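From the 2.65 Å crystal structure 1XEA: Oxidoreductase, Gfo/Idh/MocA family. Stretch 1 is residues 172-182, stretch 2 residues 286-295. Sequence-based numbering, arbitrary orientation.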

ATOM      1  N   LEU A 172     -16.816  13.929 -14.852  1.00 36.42           N
ATOM      2  CA  LEU A 172     -18.134  14.521 -14.725  1.00 36.66           C
ATOM      3  C   LEU A 172     -19.231  13.542 -15.153  1.00 37.53           C
ATOM      4  O   LEU A 172     -20.166  13.269 -14.393  1.00 38.36           O
ATOM      5  N   ASP A 173     -19.115  13.018 -16.370  1.00 36.46           N
ATOM      6  CA  ASP A 173     -20.092  12.068 -16.883  1.00 36.22           C
ATOM      7  C   ASP A 173     -20.135  10.792 -16.054  1.00 37.24           C
ATOM      8  O   ASP A 173     -21.212  10.298 -15.708  1.00 39.16           O
ATOM      9  N   SER A 174     -18.961  10.249 -15.753  1.00 35.96           N
ATOM     10  CA  SER A 174     -18.861   9.015 -14.983  1.00 35.57           C
ATOM     11  C   SER A 174     -19.620   9.066 -13.671  1.00 34.77           C
ATOM     12  O   SER A 174     -20.024   8.038 -13.136  1.00 33.63           O
ATOM     13  N   VAL A 175     -19.820  10.270 -13.166  1.00 34.54           N
ATOM     14  CA  VAL A 175     -20.504  10.461 -11.910  1.00 35.76           C
ATOM     15  C   VAL A 175     -21.943  10.896 -12.105  1.00 36.79           C
ATOM     16  O   VAL A 175     -22.761  10.760 -11.202  1.00 35.99           O
ATOM     17  N   ASN A 176     -22.240  11.409 -13.299  1.00 39.96           N
ATOM     18  CA  ASN A 176     -23.567  11.917 -13.655  1.00 41.17           C
ATOM     19  C   ASN A 176     -24.639  10.826 -13.772  1.00 42.25           C
ATOM     20  O   ASN A 176     -25.210  10.599 -14.835  1.00 40.14           O
ATOM     21  N   LEU A 177     -24.920  10.175 -12.650  1.00 45.72           N
ATOM     22  CA  LEU A 177     -25.885   9.093 -12.596  1.00 48.52           C
ATOM     23  C   LEU A 177     -27.315   9.574 -12.368  1.00 51.85           C
ATOM     24  O   LEU A 177     -28.240   8.769 -12.282  1.00 51.96           O
ATOM     25  N   SER A 178     -27.496  10.885 -12.256  1.00 55.57           N
ATOM     26  CA  SER A 178     -28.820  11.456 -12.019  1.00 58.13           C
ATOM     27  C   SER A 178     -29.278  12.326 -13.189  1.00 59.62           C
ATOM     28  O   SER A 178     -30.302  13.009 -13.109  1.00 60.04           O
ATOM     29  N   ARG A 179     -28.506  12.301 -14.269  1.00 61.48           N
ATOM     30  CA  ARG A 179     -28.802  13.097 -15.453  1.00 62.69           C
ATOM     31  C   ARG A 179     -28.929  14.557 -15.056  1.00 62.01           C
ATOM     32  O   ARG A 179     -30.008  15.142 -15.135  1.00 61.65           O
ATOM     33  N   GLN A 180     -27.816  15.131 -14.611  1.00 61.93           N
ATOM     34  CA  GLN A 180     -27.756  16.530 -14.201  1.00 62.10           C
ATOM     35  C   GLN A 180     -27.453  17.315 -15.478  1.00 61.93           C
ATOM     36  O   GLN A 180     -26.448  17.068 -16.139  1.00 60.89           O
ATOM     37  N   CYS A 181     -28.312  18.267 -15.820  1.00 62.18           N
ATOM     38  CA  CYS A 181     -28.124  19.028 -17.044  1.00 63.02           C
ATOM     39  C   CYS A 181     -27.994  20.522 -16.829  1.00 63.62           C
ATOM     40  O   CYS A 181     -28.200  21.297 -17.758  1.00 64.49           O
ATOM     41  N   ASN A 182     -27.654  20.922 -15.609  1.00 64.72           N
ATOM     42  CA  ASN A 182     -27.493  22.333 -15.275  1.00 65.83           C
ATOM     43  C   ASN A 182     -26.682  22.520 -13.992  1.00 66.37           C
ATOM     44  O   ASN A 182     -25.924  21.636 -13.579  1.00 67.24           O
ATOM     45  N   THR A 286     -33.041   4.821 -24.285  1.00 54.73           N
ATOM     46  CA  THR A 286     -33.328   6.209 -23.961  1.00 53.53           C
ATOM     47  C   THR A 286     -32.519   6.794 -22.824  1.00 53.16           C
ATOM     48  O   THR A 286     -31.986   7.894 -22.946  1.00 52.75           O
ATOM     49  N   HIS A 287     -32.447   6.072 -21.710  1.00 52.61           N
ATOM     50  CA  HIS A 287     -31.736   6.578 -20.551  1.00 51.07           C
ATOM     51  C   HIS A 287     -30.303   6.899 -20.875  1.00 49.00           C
ATOM     52  O   HIS A 287     -29.675   7.701 -20.193  1.00 48.25           O
ATOM     53  N   ILE A 288     -29.787   6.277 -21.924  1.00 47.03           N
ATOM     54  CA  ILE A 288     -28.418   6.536 -22.317  1.00 46.77           C
ATOM     55  C   ILE A 288     -28.303   7.881 -23.024  1.00 45.44           C
ATOM     56  O   ILE A 288     -27.517   8.744 -22.621  1.00 44.67           O
ATOM     57  N   ILE A 289     -29.092   8.062 -24.076  1.00 44.41           N
ATOM     58  CA  ILE A 289     -29.092   9.315 -24.813  1.00 43.00           C
ATOM     59  C   ILE A 289     -29.238  10.493 -23.846  1.00 44.54           C
ATOM     60  O   ILE A 289     -28.459  11.445 -23.906  1.00 45.30           O
ATOM     61  N   GLU A 290     -30.234  10.425 -22.960  1.00 45.74           N
ATOM     62  CA  GLU A 290     -30.482  11.491 -21.988  1.00 48.14           C
ATOM     63  C   GLU A 290     -29.256  11.798 -21.144  1.00 46.19           C
ATOM     64  O   GLU A 290     -28.990  12.959 -20.838  1.00 46.41           O
ATOM     65  N   ARG A 291     -28.514  10.759 -20.770  1.00 44.01           N
ATOM     66  CA  ARG A 291     -27.317  10.951 -19.966  1.00 41.01           C
ATOM     67  C   ARG A 291     -26.275  11.640 -20.832  1.00 40.23           C
ATOM     68  O   ARG A 291     -25.571  12.545 -20.381  1.00 39.45           O
ATOM     69  N   ASN A 292     -26.184  11.218 -22.087  1.00 40.86           N
ATOM     70  CA  ASN A 292     -25.224  11.832 -22.997  1.00 42.89           C
ATOM     71  C   ASN A 292     -25.509  13.337 -23.113  1.00 43.42           C
ATOM     72  O   ASN A 292     -24.632  14.172 -22.871  1.00 42.92           O
ATOM     73  N   LEU A 293     -26.744  13.681 -23.463  1.00 41.27           N
ATOM     74  CA  LEU A 293     -27.123  15.072 -23.580  1.00 39.27           C
ATOM     75  C   LEU A 293     -26.819  15.799 -22.297  1.00 38.14           C
ATOM     76  O   LEU A 293     -26.100  16.794 -22.284  1.00 38.93           O
ATOM     77  N   ALA A 294     -27.370  15.292 -21.207  1.00 37.23           N
ATOM     78  CA  ALA A 294     -27.172  15.916 -19.912  1.00 37.39           C
ATOM     79  C   ALA A 294     -25.701  16.229 -19.608  1.00 38.57           C
ATOM     80  O   ALA A 294     -25.367  17.347 -19.198  1.00 39.18           O
ATOM     81  N   SER A 295     -24.820  15.251 -19.804  1.00 37.96           N
ATOM     82  CA  SER A 295     -23.401  15.471 -19.523  1.00 39.02           C
ATOM     83  C   SER A 295     -22.781  16.571 -20.387  1.00 39.10           C
ATOM     84  O   SER A 295     -21.934  17.341 -19.918  1.00 38.10           O
TER

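The most unusual feature of this contact is that a helix end is held from the side by a buried arginine. Arg291, in the helix of stretch 2, extends fully, with chi1, chi2 and chi3 all t, and places its guanidinium beside the last turn of the helix that opens stretch 1. Its CA-to-CB bond points sideways, so it is the length of the extended chain that brings the charged group across. There Arg291 NH2 donates to the backbone oxygen Asp173 O at 2.6 Å, near the guanidinium plane, while Arg291 NE forms a longer, salt-bridged hydrogen bond to Asp173 OD1 at 3.3 Å. One arginine thus engages both the main chain and the side chain of the same aspartate. Asp173 O also accepts the backbone hydrogen bond from Asn176 N at 2.8 Å, so this carbonyl serves the local turn and the neighbouring helix together.

Other parts of stretch 1 surround the same guanidinium. Asn176 O lies over one face, 3.7 Å from Arg291 NE, and Ser174 CA sits at the edge, 3.5 Å from Arg291 NH2. Leu177, in rotamer m,t, starts with its CA-to-CB bond pointing away, yet its CD2 comes within 4.1 Å of Arg291 NH1. Water 1 extends the polar network: it donates to Ser174 O at 2.7 Å and accepts from Arg291 NH2 at 3.2 Å. Arg291 NH1 is satisfied elsewhere in the structure.

One helical turn further on, Ser295 points toward stretch 1 in rotamer m. Its OG lies 2.8 Å from Asp173 OD1 and 3.1 Å from Arg291 O, two acceptors that compete for one hydroxyl proton. The same OG accepts from Asn176 ND2 at 3.1 Å.

Asn176, the first residue to leave helical geometry after the stretch 1 helix, also points toward stretch 2, with chi1 t. Its amide organises the loop that follows as well as the contact: OD1 receives a nearly linear hydrogen bond from Gln180 N at 2.7 Å, and ND2 donates to Gln180 O at 3.3 Å in addition to its bond with Ser295. The side chain therefore pins the returning loop while reaching across to the helix.

Where the loop passes close to the helix, the small side chain of Ala294 points directly into the contact. Its CB lies 4.0 Å from Arg179 C and 4.1 Å from Cys181 CB, the latter an apolar contact made by a cysteine in rotamer p. The backbones are near here, with Cys181 CA and Ala294 CA 4.3 Å apart.

At the exposed margin, Arg179 adopts m,t,m and runs along the helix, its NH1 reaching 3.4 Å from Glu290 CB. Glu290, chi1 m, places OE1 over one face of the guanidinium, 3.4 Å from Arg179 NE. No N-H points at that oxygen, so this salt bridge rests on charge alone, unlike the directional pairing of Asp173 with Arg291.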

ATOM      1  CB  LEU A 172     -18.226  15.797 -15.559  1.00 35.15           C
ATOM      2  CG  LEU A 172     -19.515  16.608 -15.352  1.00 34.61           C
ATOM      3  CD1 LEU A 172     -19.524  17.198 -13.944  1.00 32.36           C
ATOM      4  CD2 LEU A 172     -19.606  17.698 -16.396  1.00 31.08           C
ATOM      5  CB  ASP A 173     -19.781  11.677 -18.327  1.00 35.18           C
ATOM      6  CG  ASP A 173     -20.650  10.516 -18.810  1.00 37.22           C
ATOM      7  OD1 ASP A 173     -21.845  10.720 -19.094  1.00 37.73           O
ATOM      8  OD2 ASP A 173     -20.148   9.383 -18.891  1.00 37.70           O
ATOM      9  CB  SER A 174     -17.393   8.687 -14.706  1.00 36.05           C
ATOM     10  OG  SER A 174     -16.689   8.511 -15.911  1.00 36.36           O
ATOM     11  CB  VAL A 175     -19.761  11.517 -11.089  1.00 37.13           C
ATOM     12  CG1 VAL A 175     -20.529  11.846  -9.850  1.00 41.86           C
ATOM     13  CG2 VAL A 175     -18.376  11.001 -10.718  1.00 38.75           C
ATOM     14  CB  ASN A 176     -23.462  12.694 -14.964  1.00 41.81           C
ATOM     15  CG  ASN A 176     -24.646  13.587 -15.198  1.00 43.69           C
ATOM     16  OD1 ASN A 176     -25.604  13.578 -14.426  1.00 46.36           O
ATOM     17  ND2 ASN A 176     -24.589  14.381 -16.255  1.00 43.76           N
ATOM     18  CB  LEU A 177     -25.482   8.132 -11.480  1.00 47.02           C
ATOM     19  CG  LEU A 177     -24.062   7.559 -11.547  1.00 45.95           C
ATOM     20  CD1 LEU A 177     -23.683   7.009 -10.193  1.00 44.69           C
ATOM     21  CD2 LEU A 177     -23.967   6.487 -12.622  1.00 44.53           C
ATOM     22  CB  SER A 178     -28.791  12.312 -10.753  1.00 59.72           C
ATOM     23  OG  SER A 178     -28.069  13.515 -10.975  1.00 60.36           O
ATOM     24  CB  ARG A 179     -30.096  12.633 -16.121  1.00 65.79           C
ATOM     25  CG  ARG A 179     -30.112  11.165 -16.499  1.00 71.67           C
ATOM     26  CD  ARG A 179     -31.223  10.874 -17.499  1.00 78.39           C
ATOM     27  NE  ARG A 179     -32.483  11.570 -17.186  1.00 86.06           N
ATOM     28  CZ  ARG A 179     -32.856  12.758 -17.677  1.00 88.33           C
ATOM     29  NH1 ARG A 179     -32.065  13.413 -18.518  1.00 89.64           N
ATOM     30  NH2 ARG A 179     -34.038  13.280 -17.353  1.00 88.32           N
ATOM     31  CB  GLN A 180     -26.634  16.713 -13.177  1.00 61.94           C
ATOM     32  CG  GLN A 180     -26.701  17.980 -12.339  1.00 63.63           C
ATOM     33  CD  GLN A 180     -27.940  18.041 -11.450  1.00 65.81           C
ATOM     34  OE1 GLN A 180     -28.479  17.008 -11.020  1.00 66.24           O
ATOM     35  NE2 GLN A 180     -28.387  19.256 -11.154  1.00 66.52           N
ATOM     36  CB  CYS A 181     -29.293  18.758 -17.975  1.00 63.33           C
ATOM     37  SG  CYS A 181     -30.852  19.075 -17.170  1.00 62.29           S
ATOM     38  CB  ASN A 182     -28.861  23.000 -15.109  1.00 67.36           C
ATOM     39  CG  ASN A 182     -29.720  22.327 -14.047  1.00 70.03           C
ATOM     40  OD1 ASN A 182     -30.713  22.893 -13.597  1.00 71.47           O
ATOM     41  ND2 ASN A 182     -29.346  21.112 -13.650  1.00 71.84           N
ATOM     42  CB  THR A 286     -34.799   6.386 -23.588  1.00 52.61           C
ATOM     43  OG1 THR A 286     -35.619   5.913 -24.657  1.00 53.80           O
ATOM     44  CG2 THR A 286     -35.100   7.846 -23.319  1.00 53.89           C
ATOM     45  CB  HIS A 287     -31.805   5.583 -19.390  1.00 54.13           C
ATOM     46  CG  HIS A 287     -31.046   4.312 -19.618  1.00 55.69           C
ATOM     47  ND1 HIS A 287     -31.434   3.357 -20.536  1.00 57.81           N
ATOM     48  CD2 HIS A 287     -29.946   3.817 -19.005  1.00 55.56           C
ATOM     49  CE1 HIS A 287     -30.608   2.328 -20.473  1.00 56.73           C
ATOM     50  NE2 HIS A 287     -29.696   2.582 -19.553  1.00 56.98           N
ATOM     51  CB  ILE A 288     -27.900   5.417 -23.204  1.00 48.11           C
ATOM     52  CG1 ILE A 288     -27.633   4.191 -22.330  1.00 47.70           C
ATOM     53  CG2 ILE A 288     -26.649   5.861 -23.938  1.00 48.66           C
ATOM     54  CD1 ILE A 288     -26.949   3.074 -23.050  1.00 51.34           C
ATOM     55  CB  ILE A 289     -30.254   9.364 -25.809  1.00 41.06           C
ATOM     56  CG1 ILE A 289     -30.238   8.118 -26.684  1.00 39.66           C
ATOM     57  CG2 ILE A 289     -30.156  10.608 -26.651  1.00 39.48           C
ATOM     58  CD1 ILE A 289     -31.528   7.886 -27.387  1.00 36.00           C
ATOM     59  CB  GLU A 290     -31.649  11.135 -21.054  1.00 51.82           C
ATOM     60  CG  GLU A 290     -33.044  11.245 -21.677  1.00 59.56           C
ATOM     61  CD  GLU A 290     -34.167  11.284 -20.629  1.00 65.60           C
ATOM     62  OE1 GLU A 290     -34.303  10.315 -19.832  1.00 66.21           O
ATOM     63  OE2 GLU A 290     -34.922  12.295 -20.604  1.00 68.51           O
ATOM     64  CB  ARG A 291     -26.784   9.608 -19.452  1.00 39.03           C
ATOM     65  CG  ARG A 291     -25.476   9.726 -18.677  1.00 38.02           C
ATOM     66  CD  ARG A 291     -24.980   8.393 -18.131  1.00 37.88           C
ATOM     67  NE  ARG A 291     -23.660   8.533 -17.511  1.00 38.47           N
ATOM     68  CZ  ARG A 291     -23.041   7.573 -16.825  1.00 37.65           C
ATOM     69  NH1 ARG A 291     -23.617   6.393 -16.662  1.00 36.56           N
ATOM     70  NH2 ARG A 291     -21.846   7.797 -16.300  1.00 35.39           N
ATOM     71  CB  ASN A 292     -25.284  11.146 -24.361  1.00 42.55           C
ATOM     72  CG  ASN A 292     -24.775   9.731 -24.300  1.00 43.97           C
ATOM     73  OD1 ASN A 292     -23.662   9.488 -23.856  1.00 47.09           O
ATOM     74  ND2 ASN A 292     -25.583   8.792 -24.727  1.00 45.90           N
ATOM     75  CB  LEU A 293     -28.607  15.189 -23.878  1.00 40.76           C
ATOM     76  CG  LEU A 293     -28.909  14.848 -25.332  1.00 42.71           C
ATOM     77  CD1 LEU A 293     -30.399  14.622 -25.511  1.00 43.39           C
ATOM     78  CD2 LEU A 293     -28.408  15.970 -26.228  1.00 40.84           C
ATOM     79  CB  ALA A 294     -27.760  15.031 -18.822  1.00 37.14           C
ATOM     80  CB  SER A 295     -22.615  14.167 -19.681  1.00 39.12           C
ATOM     81  OG  SER A 295     -23.079  13.212 -18.746  1.00 38.45           O
TER
HETATM   82  O   HOH W   1     -19.670   5.928 -14.808  1.00 37.44           O